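Local coordinates for protein glycerol kinase, putative (Plasmodium falciparum, PDB 2W40) that probably phosphorylates glycerol at the expense of ATP to give sn-glycerol 3-phosphate, as an FGGY-family kinase of the malaria parasite, at residues 74-86 against 237-251. Residues are numbered along the deposited sequence; the frame is centred on the assembly and turned at random.
With GOL (glycerol), chain B; EDO (1,2-ethanediol), chain D.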
ATOM      1  N   VAL C  74     -46.460   1.340 -23.511  1.00 24.28           N
ATOM      2  CA  VAL C  74     -45.511   0.359 -22.940  1.00 23.08           C
ATOM      3  C   VAL C  74     -46.264  -0.691 -22.191  1.00 19.32           C
ATOM      4  O   VAL C  74     -47.097  -0.339 -21.398  1.00 20.99           O
ATOM      5  CB  VAL C  74     -44.476   1.067 -21.992  1.00 23.52           C
ATOM      6  CG1 VAL C  74     -43.530   0.089 -21.411  1.00 21.55           C
ATOM      7  CG2 VAL C  74     -43.760   2.223 -22.857  1.00 25.66           C
ATOM      8  N   ILE C  75     -46.002  -1.976 -22.468  1.00 17.24           N
ATOM      9  CA  ILE C  75     -46.545  -3.098 -21.686  1.00 17.78           C
ATOM     10  C   ILE C  75     -45.375  -3.773 -20.946  1.00 14.96           C
ATOM     11  O   ILE C  75     -44.490  -4.364 -21.588  1.00 15.67           O
ATOM     12  CB  ILE C  75     -47.310  -4.189 -22.505  1.00 15.82           C
ATOM     13  CG1 ILE C  75     -48.552  -3.523 -23.189  1.00 21.87           C
ATOM     14  CG2 ILE C  75     -47.718  -5.392 -21.591  1.00 17.87           C
ATOM     15  CD1 ILE C  75     -49.185  -4.356 -24.344  1.00 21.02           C
ATOM     16  N   ILE C  76     -45.409  -3.697 -19.613  1.00 13.78           N
ATOM     17  CA  ILE C  76     -44.395  -4.439 -18.786  1.00 14.82           C
ATOM     18  C   ILE C  76     -44.983  -5.822 -18.569  1.00 12.13           C
ATOM     19  O   ILE C  76     -45.977  -5.953 -17.919  1.00 14.44           O
ATOM     20  CB  ILE C  76     -44.087  -3.749 -17.418  1.00 15.21           C
ATOM     21  CG1 ILE C  76     -43.756  -2.296 -17.666  1.00 17.38           C
ATOM     22  CG2 ILE C  76     -43.011  -4.478 -16.714  1.00 14.29           C
ATOM     23  CD1 ILE C  76     -43.674  -1.446 -16.533  1.00 20.73           C
ATOM     24  N   LYS C  77     -44.397  -6.832 -19.172  1.00 12.78           N
ATOM     25  CA  LYS C  77     -44.957  -8.177 -19.174  1.00 12.99           C
ATOM     26  C   LYS C  77     -44.751  -8.882 -17.831  1.00 13.50           C
ATOM     27  O   LYS C  77     -45.595  -9.648 -17.351  1.00 14.40           O
ATOM     28  CB  LYS C  77     -44.319  -9.008 -20.268  1.00 14.47           C
ATOM     29  CG  LYS C  77     -44.749  -8.561 -21.702  1.00 13.84           C
ATOM     30  CD  LYS C  77     -46.178  -8.773 -21.856  1.00 18.23           C
ATOM     31  CE  LYS C  77     -46.550  -8.850 -23.325  1.00 23.95           C
ATOM     32  NZ  LYS C  77     -45.966 -10.119 -24.038  1.00 27.58           N
ATOM     33  N   CYS C  78     -43.567  -8.634 -17.274  1.00 12.34           N
ATOM     34  CA  CYS C  78     -43.155  -9.326 -16.043  1.00 11.27           C
ATOM     35  C   CYS C  78     -41.905  -8.667 -15.499  1.00 10.15           C
ATOM     36  O   CYS C  78     -41.257  -7.855 -16.162  1.00 10.15           O
ATOM     37  CB  CYS C  78     -42.870 -10.767 -16.341  1.00 11.29           C
ATOM     38  SG  CYS C  78     -41.788 -11.046 -17.674  1.00 15.45           S
ATOM     39  N   ILE C  79     -41.536  -9.109 -14.275  1.00 10.12           N
ATOM     40  CA  ILE C  79     -40.367  -8.611 -13.547  1.00  8.01           C
ATOM     41  C   ILE C  79     -39.541  -9.814 -13.129  1.00  9.30           C
ATOM     42  O   ILE C  79     -40.092 -10.755 -12.568  1.00  8.21           O
ATOM     43  CB  ILE C  79     -40.769  -7.741 -12.310  1.00  9.31           C
ATOM     44  CG1 ILE C  79     -41.550  -6.530 -12.770  1.00  9.12           C
ATOM     45  CG2 ILE C  79     -39.559  -7.453 -11.449  1.00 10.07           C
ATOM     46  CD1 ILE C  79     -42.318  -5.844 -11.555  1.00 10.26           C
ATOM     47  N   GLY C  80     -38.245  -9.806 -13.408  1.00  8.56           N
ATOM     48  CA  GLY C  80     -37.282 -10.770 -12.817  1.00  8.63           C
ATOM     49  C   GLY C  80     -36.348 -10.020 -11.841  1.00  8.78           C
ATOM     50  O   GLY C  80     -36.022  -8.841 -12.034  1.00  9.09           O
ATOM     51  N   ILE C  81     -36.013 -10.723 -10.759  1.00  7.96           N
ATOM     52  CA  ILE C  81     -35.217 -10.186  -9.687  1.00  8.90           C
ATOM     53  C   ILE C  81     -33.949 -11.014  -9.540  1.00  7.42           C
ATOM     54  O   ILE C  81     -33.992 -12.260  -9.486  1.00  7.43           O
ATOM     55  CB  ILE C  81     -35.996 -10.183  -8.363  1.00  9.32           C
ATOM     56  CG1 ILE C  81     -37.098  -9.133  -8.504  1.00 11.39           C
ATOM     57  CG2 ILE C  81     -35.055  -9.893  -7.180  1.00 11.31           C
ATOM     58  CD1 ILE C  81     -38.018  -8.944  -7.343  1.00 13.71           C
ATOM     59  N   THR C  82     -32.788 -10.326  -9.482  1.00  8.81           N
ATOM     60  CA  THR C  82     -31.544 -10.959  -9.111  1.00  7.61           C
ATOM     61  C   THR C  82     -30.759 -10.062  -8.211  1.00  8.17           C
ATOM     62  O   THR C  82     -31.025  -8.858  -8.151  1.00  8.45           O
ATOM     63  CB  THR C  82     -30.773 -11.408 -10.408  1.00  9.14           C
ATOM     64  OG1 THR C  82     -29.744 -12.296 -10.030  1.00  8.50           O
ATOM     65  CG2 THR C  82     -30.262 -10.236 -11.229  1.00 11.62           C
ATOM     66  N   ASN C  83     -29.829 -10.635  -7.473  1.00  7.34           N
ATOM     67  CA  ASN C  83     -29.281  -9.889  -6.333  1.00  7.89           C
ATOM     68  C   ASN C  83     -27.987 -10.433  -5.821  1.00  7.57           C
ATOM     69  O   ASN C  83     -27.702 -11.610  -5.963  1.00  6.49           O
ATOM     70  CB  ASN C  83     -30.269 -10.054  -5.148  1.00  7.73           C
ATOM     71  CG  ASN C  83     -30.490 -11.550  -4.793  1.00  6.23           C
ATOM     72  OD1 ASN C  83     -31.173 -12.283  -5.550  1.00  6.79           O
ATOM     73  ND2 ASN C  83     -29.985 -12.001  -3.558  1.00  6.75           N
ATOM     74  N   GLN C  84     -27.195  -9.541  -5.237  1.00  6.18           N
ATOM     75  CA  GLN C  84     -26.058  -9.892  -4.422  1.00  5.93           C
ATOM     76  C   GLN C  84     -26.554 -10.936  -3.376  1.00  5.27           C
ATOM     77  O   GLN C  84     -27.582 -10.710  -2.678  1.00  4.86           O
ATOM     78  CB  GLN C  84     -25.545  -8.629  -3.696  1.00  7.23           C
ATOM     79  CG  GLN C  84     -26.586  -7.802  -2.976  1.00  5.66           C
ATOM     80  CD  GLN C  84     -26.047  -6.914  -1.845  1.00  5.30           C
ATOM     81  OE1 GLN C  84     -25.065  -7.262  -1.184  1.00  7.29           O
ATOM     82  NE2 GLN C  84     -26.757  -5.823  -1.569  1.00  8.05           N
ATOM     83  N   ARG C  85     -25.858 -12.051  -3.314  1.00  6.51           N
ATOM     84  CA  ARG C  85     -26.233 -13.171  -2.489  1.00  6.04           C
ATOM     85  C   ARG C  85     -25.677 -12.941  -1.030  1.00  6.47           C
ATOM     86  O   ARG C  85     -24.865 -12.015  -0.842  1.00  5.84           O
ATOM     87  CB  ARG C  85     -25.716 -14.427  -3.099  1.00  7.50           C
ATOM     88  CG  ARG C  85     -26.264 -14.693  -4.522  1.00  6.85           C
ATOM     89  CD  ARG C  85     -25.564 -15.872  -5.289  1.00  8.11           C
ATOM     90  NE  ARG C  85     -24.157 -15.562  -5.352  1.00  7.14           N
ATOM     91  CZ  ARG C  85     -23.195 -16.442  -5.634  1.00 10.34           C
ATOM     92  NH1 ARG C  85     -23.514 -17.676  -6.029  1.00 10.56           N
ATOM     93  NH2 ARG C  85     -21.923 -16.122  -5.454  1.00  7.44           N
ATOM     94  N   GLU C  86     -26.069 -13.828  -0.094  1.00  6.04           N
ATOM     95  CA  GLU C  86     -25.565 -13.962   1.270  1.00  5.65           C
ATOM     96  C   GLU C  86     -25.937 -12.788   2.197  1.00  4.26           C
ATOM     97  O   GLU C  86     -26.219 -12.973   3.350  1.00  7.47           O
ATOM     98  CB  GLU C  86     -24.086 -14.225   1.344  1.00  6.42           C
ATOM     99  CG  GLU C  86     -23.599 -15.524   0.671  1.00  6.37           C
ATOM    100  CD  GLU C  86     -23.195 -15.359  -0.794  1.00 10.75           C
ATOM    101  OE1 GLU C  86     -22.957 -14.209  -1.243  1.00  8.68           O
ATOM    102  OE2 GLU C  86     -23.074 -16.385  -1.515  1.00  8.89           O
ATOM    103  N   TYR C 237     -46.601   0.304 -11.938  1.00 13.19           N
ATOM    104  CA  TYR C 237     -46.324  -1.153 -11.909  1.00 11.63           C
ATOM    105  C   TYR C 237     -47.384  -2.005 -11.198  1.00 11.18           C
ATOM    106  O   TYR C 237     -47.215  -3.191 -11.046  1.00 10.90           O
ATOM    107  CB  TYR C 237     -44.991  -1.356 -11.267  1.00 10.71           C
ATOM    108  CG  TYR C 237     -43.860  -0.816 -12.082  1.00  9.63           C
ATOM    109  CD1 TYR C 237     -43.122  -1.673 -12.919  1.00 11.59           C
ATOM    110  CD2 TYR C 237     -43.464   0.501 -11.960  1.00 12.87           C
ATOM    111  CE1 TYR C 237     -42.034  -1.194 -13.650  1.00 11.28           C
ATOM    112  CE2 TYR C 237     -42.388   0.982 -12.633  1.00 10.83           C
ATOM    113  CZ  TYR C 237     -41.654   0.139 -13.517  1.00 11.40           C
ATOM    114  OH  TYR C 237     -40.517   0.555 -14.229  1.00 11.84           O
ATOM    115  N   LEU C 238     -48.496  -1.358 -10.814  1.00 11.55           N
ATOM    116  CA  LEU C 238     -49.572  -2.031 -10.162  1.00 11.73           C
ATOM    117  C   LEU C 238     -50.009  -3.284 -10.939  1.00  9.38           C
ATOM    118  O   LEU C 238     -50.348  -3.226 -12.130  1.00 11.06           O
ATOM    119  CB  LEU C 238     -50.757  -1.129  -9.927  1.00 12.95           C
ATOM    120  CG  LEU C 238     -51.948  -1.813  -9.185  1.00 11.99           C
ATOM    121  CD1 LEU C 238     -51.649  -2.181  -7.715  1.00 13.02           C
ATOM    122  CD2 LEU C 238     -53.207  -0.846  -9.383  1.00 13.29           C
ATOM    123  N   ASN C 239     -50.050  -4.439 -10.240  1.00 11.15           N
ATOM    124  CA  ASN C 239     -50.455  -5.718 -10.769  1.00 11.75           C
ATOM    125  C   ASN C 239     -49.590  -6.360 -11.869  1.00 10.65           C
ATOM    126  O   ASN C 239     -49.981  -7.331 -12.519  1.00 13.58           O
ATOM    127  CB  ASN C 239     -51.921  -5.741 -11.199  1.00 11.77           C
ATOM    128  CG  ASN C 239     -52.878  -5.559 -10.080  1.00 10.74           C
ATOM    129  OD1 ASN C 239     -52.592  -5.961  -8.932  1.00 13.92           O
ATOM    130  ND2 ASN C 239     -54.021  -4.930 -10.360  1.00 14.25           N
ATOM    131  N   ILE C 240     -48.367  -5.850 -11.997  1.00 11.29           N
ATOM    132  CA  ILE C 240     -47.362  -6.476 -12.829  1.00 10.77           C
ATOM    133  C   ILE C 240     -46.769  -7.612 -11.999  1.00 10.03           C
ATOM    134  O   ILE C 240     -46.398  -7.377 -10.842  1.00 10.35           O
ATOM    135  CB  ILE C 240     -46.273  -5.477 -13.211  1.00 10.99           C
ATOM    136  CG1 ILE C 240     -46.836  -4.334 -14.073  1.00 14.63           C
ATOM    137  CG2 ILE C 240     -45.176  -6.127 -13.962  1.00 14.87           C
ATOM    138  CD1 ILE C 240     -47.581  -4.781 -15.334  1.00 17.03           C
ATOM    139  N   PRO C 241     -46.661  -8.835 -12.577  1.00  8.04           N
ATOM    140  CA  PRO C 241     -46.196 -10.003 -11.791  1.00  9.44           C
ATOM    141  C   PRO C 241     -44.655 -10.129 -11.759  1.00  8.71           C
ATOM    142  O   PRO C 241     -43.973  -9.783 -12.716  1.00 10.83           O
ATOM    143  CB  PRO C 241     -46.763 -11.166 -12.565  1.00 10.69           C
ATOM    144  CG  PRO C 241     -46.669 -10.701 -13.996  1.00 11.20           C
ATOM    145  CD  PRO C 241     -46.929  -9.242 -13.988  1.00  9.10           C
ATOM    146  N   ILE C 242     -44.152 -10.619 -10.636  1.00  9.09           N
ATOM    147  CA  ILE C 242     -42.761 -10.917 -10.426  1.00  7.82           C
ATOM    148  C   ILE C 242     -42.701 -12.431 -10.671  1.00  7.73           C
ATOM    149  O   ILE C 242     -43.327 -13.239  -9.940  1.00  9.14           O
ATOM    150  CB  ILE C 242     -42.294 -10.587  -8.974  1.00  7.81           C
ATOM    151  CG1 ILE C 242     -42.437  -9.081  -8.719  1.00  9.48           C
ATOM    152  CG2 ILE C 242     -40.843 -11.065  -8.779  1.00 10.27           C
ATOM    153  CD1 ILE C 242     -42.313  -8.675  -7.194  1.00  9.54           C
ATOM    154  N   THR C 243     -41.985 -12.798 -11.721  1.00  8.03           N
ATOM    155  CA  THR C 243     -42.059 -14.166 -12.230  1.00  8.14           C
ATOM    156  C   THR C 243     -40.726 -14.902 -12.350  1.00  8.86           C
ATOM    157  O   THR C 243     -40.666 -16.086 -12.748  1.00  8.66           O
ATOM    158  CB  THR C 243     -42.757 -14.169 -13.607  1.00  8.46           C
ATOM    159  OG1 THR C 243     -41.988 -13.375 -14.531  1.00 11.70           O
ATOM    160  CG2 THR C 243     -44.144 -13.575 -13.486  1.00 11.34           C
ATOM    161  N   GLY C 244     -39.625 -14.231 -12.014  1.00  8.99           N
ATOM    162  CA  GLY C 244     -38.372 -14.912 -11.916  1.00  7.99           C
ATOM    163  C   GLY C 244     -37.517 -14.337 -10.837  1.00  7.22           C
ATOM    164  O   GLY C 244     -37.564 -13.167 -10.580  1.00  7.88           O
ATOM    165  N   CYS C 245     -36.765 -15.201 -10.165  1.00  7.21           N
ATOM    166  CA  CYS C 245     -35.873 -14.820  -9.101  1.00  7.44           C
ATOM    167  C   CYS C 245     -34.752 -15.761  -8.948  1.00  8.08           C
ATOM    168  O   CYS C 245     -34.962 -16.959  -8.904  1.00  7.79           O
ATOM    169  CB  CYS C 245     -36.661 -14.833  -7.833  1.00 10.03           C
ATOM    170  SG  CYS C 245     -35.807 -14.142  -6.335  1.00 11.19           S
ATOM    171  N   ILE C 246     -33.546 -15.239  -8.877  1.00  8.43           N
ATOM    172  CA  ILE C 246     -32.313 -16.062  -8.849  1.00  6.78           C
ATOM    173  C   ILE C 246     -31.165 -15.215  -8.258  1.00  7.42           C
ATOM    174  O   ILE C 246     -31.144 -13.994  -8.480  1.00  7.80           O
ATOM    175  CB  ILE C 246     -31.992 -16.602 -10.282  1.00  6.60           C
ATOM    176  CG1 ILE C 246     -30.879 -17.598 -10.252  1.00  7.86           C
ATOM    177  CG2 ILE C 246     -31.726 -15.380 -11.237  1.00  7.20           C
ATOM    178  CD1 ILE C 246     -30.817 -18.560 -11.487  1.00  7.88           C
ATOM    179  N   GLY C 247     -30.224 -15.863  -7.559  1.00  7.38           N
ATOM    180  CA  GLY C 247     -29.000 -15.248  -7.121  1.00  7.09           C
ATOM    181  C   GLY C 247     -28.150 -14.760  -8.333  1.00  6.34           C
ATOM    182  O   GLY C 247     -28.199 -15.335  -9.414  1.00  7.91           O
ATOM    183  N   ASP C 248     -27.466 -13.618  -8.163  1.00  4.72           N
ATOM    184  CA  ASP C 248     -26.778 -12.967  -9.255  1.00  5.10           C
ATOM    185  C   ASP C 248     -25.829 -13.837 -10.016  1.00  7.03           C
ATOM    186  O   ASP C 248     -25.895 -13.848 -11.299  1.00  8.33           O
ATOM    187  CB  ASP C 248     -26.238 -11.569  -8.932  1.00  6.83           C
ATOM    188  CG  ASP C 248     -25.155 -11.521  -7.812  1.00  7.30           C
ATOM    189  OD1 ASP C 248     -24.741 -12.571  -7.312  1.00  8.14           O
ATOM    190  OD2 ASP C 248     -24.752 -10.377  -7.442  1.00  9.34           O
ATOM    191  N   GLN C 249     -24.995 -14.596  -9.308  1.00  5.76           N
ATOM    192  CA  GLN C 249     -23.923 -15.345 -10.045  1.00  7.58           C
ATOM    193  C   GLN C 249     -24.584 -16.531 -10.832  1.00  7.91           C
ATOM    194  O   GLN C 249     -24.112 -16.924 -11.914  1.00 10.40           O
ATOM    195  CB  GLN C 249     -22.836 -15.771  -9.137  1.00 10.65           C
ATOM    196  CG  GLN C 249     -22.080 -14.589  -8.495  1.00  8.48           C
ATOM    197  CD  GLN C 249     -21.724 -13.493  -9.516  1.00 10.16           C
ATOM    198  OE1 GLN C 249     -21.185 -13.868 -10.600  1.00 12.04           O
ATOM    199  NE2 GLN C 249     -22.104 -12.217  -9.276  1.00 14.98           N
ATOM    200  N   GLN C 250     -25.610 -17.179 -10.249  1.00  8.07           N
ATOM    201  CA  GLN C 250     -26.414 -18.169 -10.963  1.00  8.42           C
ATOM    202  C   GLN C 250     -27.179 -17.529 -12.122  1.00  7.01           C
ATOM    203  O   GLN C 250     -27.283 -18.117 -13.235  1.00  8.59           O
ATOM    204  CB  GLN C 250     -27.349 -18.868  -9.954  1.00  7.83           C
ATOM    205  CG  GLN C 250     -26.643 -19.861  -9.093  1.00 10.79           C
ATOM    206  CD  GLN C 250     -26.247 -19.374  -7.719  1.00  8.69           C
ATOM    207  OE1 GLN C 250     -26.038 -18.155  -7.541  1.00  8.91           O
ATOM    208  NE2 GLN C 250     -26.014 -20.349  -6.735  1.00  8.65           N
ATOM    209  N   SER C 251     -27.636 -16.307 -11.940  1.00  8.54           N
ATOM    210  CA  SER C 251     -28.294 -15.531 -13.045  1.00  8.93           C
ATOM    211  C   SER C 251     -27.354 -15.436 -14.244  1.00  8.57           C
ATOM    212  O   SER C 251     -27.763 -15.633 -15.388  1.00  8.64           O
ATOM    213  CB  SER C 251     -28.818 -14.176 -12.598  1.00  9.39           C
ATOM    214  OG  SER C 251     -29.783 -13.687 -13.478  1.00 10.36           O
TER
HETATM  215  C1  GOL B1521     -22.077 -10.758  -5.239  1.00 15.35           C
HETATM  216  O1  GOL B1521     -22.336 -10.481  -6.633  1.00 18.21           O
HETATM  217  C2  GOL B1521     -22.255 -12.187  -5.020  1.00  9.08           C
HETATM  218  O2  GOL B1521     -23.618 -12.574  -5.065  1.00  7.81           O
HETATM  219  C3  GOL B1521     -21.651 -12.575  -3.633  1.00  7.40           C
HETATM  220  O3  GOL B1521     -21.653 -13.952  -3.441  1.00  7.34           O
HETATM  221  C1  EDO D1504     -47.337  -1.588 -17.210  1.00 28.25           C
HETATM  222  O1  EDO D1504     -47.570  -2.340 -18.408  1.00 22.56           O
HETATM  223  C2  EDO D1504     -47.503  -0.053 -17.135  1.00 27.85           C
HETATM  224  O2  EDO D1504     -47.104   0.641 -18.343  1.00 33.18           O
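R85, just after strand 74-83, and D248, in the first turn of helix 248-255, hold one glycerol between them, consistent with the kinase's substrate site. Along the R85 side chain, CB and CG pass glycerol O2, with CG also on the CA of G247. CD lies beside Q250 OE1, and the turn about CG-CD (chi3 -58°) directs NE to glycerol O2. R85 NE meets glycerol O2 in a nearly straight hydrogen bond (3.0 Å). R85 N donates to O2 too, and O2 donates to D248 OD1, so three bonds grip it. R85 NH2 reaches glycerol O3 at 3.0 Å. NH1 bonds Q250 OE1 at 3.0 Å, standing above that amide's plane, and also pairs with E308. CB of Q249 lies over the centre of one guanidinium face, OE2 of E86 off-centre over the opposite one. D248 OD2 takes glycerol O1 (2.5 Å); its OD1 makes only a long salt bridge with R85 NE, well out of the guanidinium plane. E86 OE1 accepts from glycerol O3, and Y137 also bonds the ligand. Behind the site, chi1 of -166° swings T82 OG1 away from its own N to donate to I246 O, above that carbonyl's plane, and D248 N bonds N83 O where the helix starts. Farther back the strands pair in parallel through a beta bulge at T243, while I79 CD1 rests on I240 CG2 (3.7 Å). Strand 74-83 runs between strands 3-11 and 241-247 in the N-terminal domain's actin-like sheet; helix 443-455 packs on the T82 and I246 face, helix 167-176 on the I81 and C245 face.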